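Local structure of ketosynthase (Streptomyces sp. MSC090213JE08, 6KXD) at residues Tyr175-Gly180 with Ala255-Tyr260; Asp182-Arg185 with Ile191-Cys194. The protein probably extends a fatty acyl chain held on acyl carrier protein by decarboxylative condensation with malonyl-ACP, as the ketosynthase of the ishigamide polyketide synthase. All coordinates share one frame; numbering follows the deposited sequence.

Contact 1. Residues Tyr175-Gly180 with Ala255-Tyr260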
ATOM      1  N   TYR A 175       4.632   2.668   7.442  1.00 36.41           N
ATOM      2  CA  TYR A 175       3.166   2.814   7.299  1.00 38.31           C
ATOM      3  C   TYR A 175       2.459   1.592   7.860  1.00 37.46           C
ATOM      4  O   TYR A 175       1.409   1.698   8.524  1.00 39.05           O
ATOM      5  CB  TYR A 175       2.727   2.924   5.857  1.00 36.40           C
ATOM      6  CG  TYR A 175       2.777   4.306   5.278  1.00 38.15           C
ATOM      7  CD1 TYR A 175       3.984   4.930   5.009  1.00 35.04           C
ATOM      8  CD2 TYR A 175       1.609   4.961   4.952  1.00 38.09           C
ATOM      9  CE1 TYR A 175       4.009   6.187   4.436  1.00 36.35           C
ATOM     10  CE2 TYR A 175       1.621   6.201   4.362  1.00 37.77           C
ATOM     11  CZ  TYR A 175       2.830   6.817   4.100  1.00 36.64           C
ATOM     12  OH  TYR A 175       2.794   8.059   3.523  1.00 37.19           O
ATOM     13  N   SER A 176       3.027   0.431   7.540  1.00 39.46           N
ATOM     14  CA  SER A 176       2.393  -0.846   7.880  1.00 37.76           C
ATOM     15  C   SER A 176       2.405  -1.057   9.398  1.00 39.40           C
ATOM     16  O   SER A 176       1.410  -1.479   9.964  1.00 38.59           O
ATOM     17  CB  SER A 176       3.071  -1.981   7.117  1.00 39.74           C
ATOM     18  OG  SER A 176       2.832  -1.893   5.720  1.00 39.63           O
ATOM     19  N   VAL A 177       3.553  -0.791  10.049  1.00 38.78           N
ATOM     20  CA  VAL A 177       3.684  -0.905  11.478  1.00 40.43           C
ATOM     21  C   VAL A 177       2.709   0.074  12.141  1.00 39.71           C
ATOM     22  O   VAL A 177       2.008  -0.279  13.084  1.00 40.50           O
ATOM     23  CB  VAL A 177       5.140  -0.657  11.937  1.00 39.99           C
ATOM     24  CG1 VAL A 177       5.232  -0.548  13.439  1.00 47.23           C
ATOM     25  CG2 VAL A 177       6.104  -1.729  11.444  1.00 42.11           C
ATOM     26  N   GLY A 178       2.668   1.301  11.626  1.00 40.54           N
ATOM     27  CA  GLY A 178       1.774   2.320  12.126  1.00 41.83           C
ATOM     28  C   GLY A 178       0.320   1.900  12.010  1.00 40.68           C
ATOM     29  O   GLY A 178      -0.468   2.080  12.940  1.00 41.71           O
ATOM     30  N   TYR A 179      -0.029   1.250  10.891  1.00 38.94           N
ATOM     31  CA  TYR A 179      -1.371   0.771  10.711  1.00 39.77           C
ATOM     32  C   TYR A 179      -1.687  -0.331  11.713  1.00 39.76           C
ATOM     33  O   TYR A 179      -2.790  -0.391  12.283  1.00 40.84           O
ATOM     34  CB  TYR A 179      -1.617   0.270   9.289  1.00 36.63           C
ATOM     35  CG  TYR A 179      -3.069  -0.052   9.055  1.00 37.87           C
ATOM     36  CD1 TYR A 179      -4.055   0.870   9.395  1.00 37.61           C
ATOM     37  CD2 TYR A 179      -3.472  -1.286   8.589  1.00 41.80           C
ATOM     38  CE1 TYR A 179      -5.400   0.597   9.195  1.00 39.79           C
ATOM     39  CE2 TYR A 179      -4.815  -1.561   8.365  1.00 43.51           C
ATOM     40  CZ  TYR A 179      -5.780  -0.618   8.676  1.00 42.50           C
ATOM     41  OH  TYR A 179      -7.107  -0.856   8.473  1.00 42.45           O
ATOM     42  N   GLY A 180      -0.728  -1.216  11.929  1.00 36.65           N
ATOM     43  CA  GLY A 180      -0.881  -2.222  12.978  1.00 42.30           C
ATOM     44  C   GLY A 180      -1.138  -1.553  14.310  1.00 41.49           C
ATOM     45  O   GLY A 180      -1.980  -1.970  15.051  1.00 41.50           O
ATOM     46  N   ALA A 255      10.232  -4.737  22.270  1.00 61.73           N
ATOM     47  CA  ALA A 255      10.127  -3.298  22.474  1.00 59.11           C
ATOM     48  C   ALA A 255       8.650  -2.883  22.402  1.00 56.44           C
ATOM     49  O   ALA A 255       7.763  -3.699  22.206  1.00 52.10           O
ATOM     50  CB  ALA A 255      10.987  -2.570  21.462  1.00 63.86           C
ATOM     51  N   GLU A 256       8.387  -1.613  22.693  1.00 58.10           N
ATOM     52  CA  GLU A 256       7.060  -1.083  22.656  1.00 57.01           C
ATOM     53  C   GLU A 256       6.970  -0.183  21.415  1.00 50.93           C
ATOM     54  O   GLU A 256       7.948   0.483  21.048  1.00 57.34           O
ATOM     55  CB  GLU A 256       6.746  -0.330  23.948  1.00 58.31           C
ATOM     56  CG  GLU A 256       5.275  -0.009  24.090  1.00 63.19           C
ATOM     57  CD  GLU A 256       4.875   0.775  25.326  1.00 67.22           C
ATOM     58  OE1 GLU A 256       5.720   0.942  26.218  1.00 70.08           O
ATOM     59  OE2 GLU A 256       3.705   1.215  25.378  1.00 69.36           O
ATOM     60  N   VAL A 257       5.808  -0.197  20.754  1.00 51.92           N
ATOM     61  CA  VAL A 257       5.493   0.788  19.717  1.00 47.65           C
ATOM     62  C   VAL A 257       4.807   1.979  20.387  1.00 43.12           C
ATOM     63  O   VAL A 257       3.695   1.849  20.917  1.00 50.95           O
ATOM     64  CB  VAL A 257       4.588   0.205  18.611  1.00 49.69           C
ATOM     65  CG1 VAL A 257       4.461   1.219  17.494  1.00 46.85           C
ATOM     66  CG2 VAL A 257       5.092  -1.120  18.062  1.00 48.32           C
ATOM     67  N   LEU A 258       5.452   3.150  20.340  1.00 45.95           N
ATOM     68  CA  LEU A 258       4.971   4.315  21.048  1.00 52.26           C
ATOM     69  C   LEU A 258       4.069   5.162  20.152  1.00 45.10           C
ATOM     70  O   LEU A 258       3.058   5.702  20.610  1.00 48.46           O
ATOM     71  CB  LEU A 258       6.157   5.155  21.511  1.00 48.96           C
ATOM     72  CG  LEU A 258       7.157   4.418  22.396  1.00 51.79           C
ATOM     73  CD1 LEU A 258       8.189   5.397  22.933  1.00 53.55           C
ATOM     74  CD2 LEU A 258       6.453   3.705  23.517  1.00 54.41           C
ATOM     75  N   GLY A 259       4.466   5.304  18.885  1.00 47.02           N
ATOM     76  CA  GLY A 259       3.701   6.121  17.969  1.00 46.23           C
ATOM     77  C   GLY A 259       4.333   6.189  16.594  1.00 42.83           C
ATOM     78  O   GLY A 259       5.437   5.726  16.368  1.00 45.95           O
ATOM     79  N   TYR A 260       3.609   6.833  15.688  1.00 42.03           N
ATOM     80  CA  TYR A 260       4.157   7.183  14.415  1.00 38.13           C
ATOM     81  C   TYR A 260       3.490   8.455  13.907  1.00 39.12           C
ATOM     82  O   TYR A 260       2.475   8.957  14.471  1.00 41.82           O
ATOM     83  CB  TYR A 260       4.039   5.996  13.448  1.00 38.96           C
ATOM     84  CG  TYR A 260       2.704   5.784  12.784  1.00 40.63           C
ATOM     85  CD1 TYR A 260       1.617   5.345  13.529  1.00 43.96           C
ATOM     86  CD2 TYR A 260       2.541   5.908  11.407  1.00 39.57           C
ATOM     87  CE1 TYR A 260       0.395   5.075  12.941  1.00 42.77           C
ATOM     88  CE2 TYR A 260       1.325   5.618  10.799  1.00 40.97           C
ATOM     89  CZ  TYR A 260       0.251   5.214  11.570  1.00 36.37           C
ATOM     90  OH  TYR A 260      -0.971   4.915  11.098  1.00 40.85           O
TER
HETATM   91  O   HOH W   1      -0.403   3.768   8.443  1.00 37.83           O

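Contact 2. Residues Asp182-Arg185 with Ile191-Cys194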
ATOM      1  N   ASP A 182      -2.337   1.476  14.926  1.00 42.28           N
ATOM      2  CA  ASP A 182      -3.658   2.082  14.949  1.00 44.71           C
ATOM      3  C   ASP A 182      -4.726   1.003  15.059  1.00 47.33           C
ATOM      4  O   ASP A 182      -5.733   1.195  15.774  1.00 43.84           O
ATOM      5  CB  ASP A 182      -3.882   2.919  13.699  1.00 42.10           C
ATOM      6  CG  ASP A 182      -3.110   4.210  13.725  1.00 48.47           C
ATOM      7  OD1 ASP A 182      -2.744   4.664  14.864  1.00 45.96           O
ATOM      8  OD2 ASP A 182      -2.925   4.782  12.628  1.00 43.07           O
ATOM      9  N   SER A 183      -4.501  -0.141  14.393  1.00 42.75           N
ATOM     10  CA  SER A 183      -5.504  -1.158  14.358  1.00 41.75           C
ATOM     11  C   SER A 183      -5.654  -1.776  15.750  1.00 44.25           C
ATOM     12  O   SER A 183      -6.787  -2.020  16.212  1.00 46.04           O
ATOM     13  CB  SER A 183      -5.216  -2.192  13.294  1.00 40.92           C
ATOM     14  OG  SER A 183      -5.294  -1.625  11.986  1.00 40.75           O
ATOM     15  N   ILE A 184      -4.525  -2.012  16.412  1.00 43.53           N
ATOM     16  CA  ILE A 184      -4.558  -2.548  17.792  1.00 47.85           C
ATOM     17  C   ILE A 184      -5.087  -1.476  18.754  1.00 45.47           C
ATOM     18  O   ILE A 184      -5.920  -1.769  19.613  1.00 51.57           O
ATOM     19  CB  ILE A 184      -3.193  -3.112  18.211  1.00 48.65           C
ATOM     20  CG1 ILE A 184      -2.863  -4.350  17.384  1.00 47.17           C
ATOM     21  CG2 ILE A 184      -3.170  -3.431  19.701  1.00 52.07           C
ATOM     22  CD1 ILE A 184      -1.423  -4.778  17.446  1.00 43.60           C
ATOM     23  N   ARG A 185      -4.653  -0.227  18.591  1.00 48.03           N
ATOM     24  CA  ARG A 185      -5.075   0.836  19.506  1.00 48.92           C
ATOM     25  C   ARG A 185      -6.602   0.989  19.477  1.00 54.66           C
ATOM     26  O   ARG A 185      -7.196   1.280  20.513  1.00 54.88           O
ATOM     27  CB  ARG A 185      -4.457   2.190  19.182  1.00 47.23           C
ATOM     28  CG  ARG A 185      -3.073   2.393  19.767  1.00 52.60           C
ATOM     29  CD  ARG A 185      -2.585   3.757  19.309  1.00 56.94           C
ATOM     30  NE  ARG A 185      -1.334   4.142  19.914  1.00 59.34           N
ATOM     31  CZ  ARG A 185      -0.636   5.203  19.534  1.00 59.25           C
ATOM     32  NH1 ARG A 185      -1.218   6.163  18.828  1.00 52.68           N
ATOM     33  NH2 ARG A 185       0.637   5.286  19.863  1.00 60.38           N
ATOM     34  N   ILE A 191      -3.723  -8.226  17.478  1.00 49.08           N
ATOM     35  CA  ILE A 191      -2.510  -8.676  16.842  1.00 48.06           C
ATOM     36  C   ILE A 191      -2.448  -8.162  15.403  1.00 45.13           C
ATOM     37  O   ILE A 191      -3.452  -8.083  14.700  1.00 46.75           O
ATOM     38  CB  ILE A 191      -2.387 -10.207  16.876  1.00 55.20           C
ATOM     39  CG1 ILE A 191      -1.002 -10.659  16.416  1.00 57.84           C
ATOM     40  CG2 ILE A 191      -3.472 -10.853  16.057  1.00 55.33           C
ATOM     41  CD1 ILE A 191      -0.713 -12.090  16.752  1.00 60.68           C
ATOM     42  N   ALA A 192      -1.232  -7.815  15.005  1.00 46.02           N
ATOM     43  CA  ALA A 192      -0.938  -7.310  13.665  1.00 43.59           C
ATOM     44  C   ALA A 192       0.450  -7.823  13.244  1.00 42.78           C
ATOM     45  O   ALA A 192       1.408  -7.744  14.017  1.00 43.47           O
ATOM     46  CB  ALA A 192      -0.979  -5.816  13.716  1.00 44.21           C
ATOM     47  N   LEU A 193       0.522  -8.438  12.071  1.00 40.75           N
ATOM     48  CA  LEU A 193       1.757  -8.784  11.418  1.00 41.35           C
ATOM     49  C   LEU A 193       2.033  -7.705  10.378  1.00 40.94           C
ATOM     50  O   LEU A 193       1.331  -7.604   9.376  1.00 40.73           O
ATOM     51  CB  LEU A 193       1.651 -10.154  10.740  1.00 42.66           C
ATOM     52  CG  LEU A 193       1.065 -11.262  11.618  1.00 47.92           C
ATOM     53  CD1 LEU A 193       1.091 -12.606  10.894  1.00 48.20           C
ATOM     54  CD2 LEU A 193       1.814 -11.319  12.928  1.00 50.36           C
ATOM     55  N   CYS A 194       3.064  -6.917  10.638  1.00 39.71           N
ATOM     56  CA  CYS A 194       3.313  -5.746   9.880  1.00 39.63           C
ATOM     57  C   CYS A 194       4.751  -5.745   9.378  1.00 42.87           C
ATOM     58  O   CYS A 194       5.647  -6.095  10.087  1.00 43.24           O
ATOM     59  CB  CYS A 194       3.153  -4.527  10.752  1.00 40.09           C
ATOM     60  SG  CYS A 194       1.526  -4.505  11.527  1.00 45.02           S
TER

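Contact 1. Residues Tyr175-Gly180 with Ala255-Tyr260
Tyr260 lays one face of its ring over Gly178, whose CA stands above the ring centre in a CH-pi contact. The residue type is decisive: a CB on Gly178 would run into Tyr260 CE2. The carbonyl lies close as well, Gly178 O being 3.1 Å from Tyr260 CE1. A first torsion of 81° sets CG between the backbone N and the carbonyl carbon and brings the ring over the helix, and a second of -70° turns its face to Gly178.

Apolar packing is lighter: Val177 CG1 meets Val257 CG1 at 4.5 Å, and both valines also touch Leu240. Val257 and Tyr260 can both turn toward helix 172-185 although three residues apart, because Leu258 and Gly259 form a classic beta bulge opposite Ile403. The axes of the two segments cross at -115°, 8.4 Å apart.

The polar link runs through a water, which donates to Tyr175 O (2.8 Å) and to Tyr260 OH (2.9 Å). The same hydroxyl is hydrogen-bonded to Asp182 OD2, one turn beyond Gly178. A phenylalanine here would keep the ring over Gly178 but would probably leave the water and the Asp182 carboxylate without their shared partner.

Tyrosine thus combines an apolar face for close helix packing with a buried hydroxyl that accepts from water and presumably gives its proton to a carboxylate.

Contact 2. Residues Asp182-Arg185 with Ile191-Cys194
Ile184, in the last turn of helix 172-185, lies abreast of Ile191, the first residue of strand 191-198, their CA atoms 6.5 Å apart, with the helix backbone regular and the strand fully extended (phi -148°, psi 143° at Ile191). Ile184 carries the contact. Its CG1 sits beside its own backbone N, leaving CG2 anti to that N; a second torsion of 165° then stretches the longer branch outward to the strand. Along this branch CG1 comes to 4.0 Å from Ile191 N, and CD1 goes further, to 3.9 Å from Ala192 CB and the same distance from Ala192 N. The approach is therefore that of a methyl end set against a methyl and the adjoining backbone, held by dispersion and by exclusion of water.

Ile191 offers mainly its main chain, because its side chain is directed away from the helix and packs on Leu95 and Arg103. Ala192 points toward the helix, and its single methyl suits a place where a branched isoleucine must fit between helix and sheet.

Strand 161-166, helix 172-185 and strand 191-198 form a beta-alpha-beta crossover: both strands run parallel to strand 105-110, which lies between them, and just five residues separate the helix from the returning strand. The helix belongs to the buried central layer of the thiolase fold, and this contact joins its last turn to the start of strand 191-198.

The apolar seat is completed by Leu240 and Val189, which also touch Ile184. Ser183 likewise has its CB toward the strand, but its OG turns back to the carbonyl of Tyr179, so its polar end is satisfied within the helix. On another flank, Asp182 forms a salt bridge with Arg196 of the neighbouring subunit.

How the contacts relate
Contacts 1 and 2 share helix 172-185 and lie with centres about 8 Å apart; both segments of contact 2 fall, along the chain, between those of contact 1. They bind successive turns of one helix to different strands, 255-264 and 191-198. Tyr260 OH and Asp182 OD2, 2.5 Å apart, probably form the hydrogen bond that joins them directly. Asp287 ties them again, accepting from Tyr260 N and pairing with Arg185. Cys194, on the strand of contact 2, lies against the helical segment 175-180, its SG 3.6 Å from Gly180 CA. In ketosynthases the nucleophilic cysteine lies near the N-terminal end of the corresponding helix, so both contacts probably lie beyond the reaction centre.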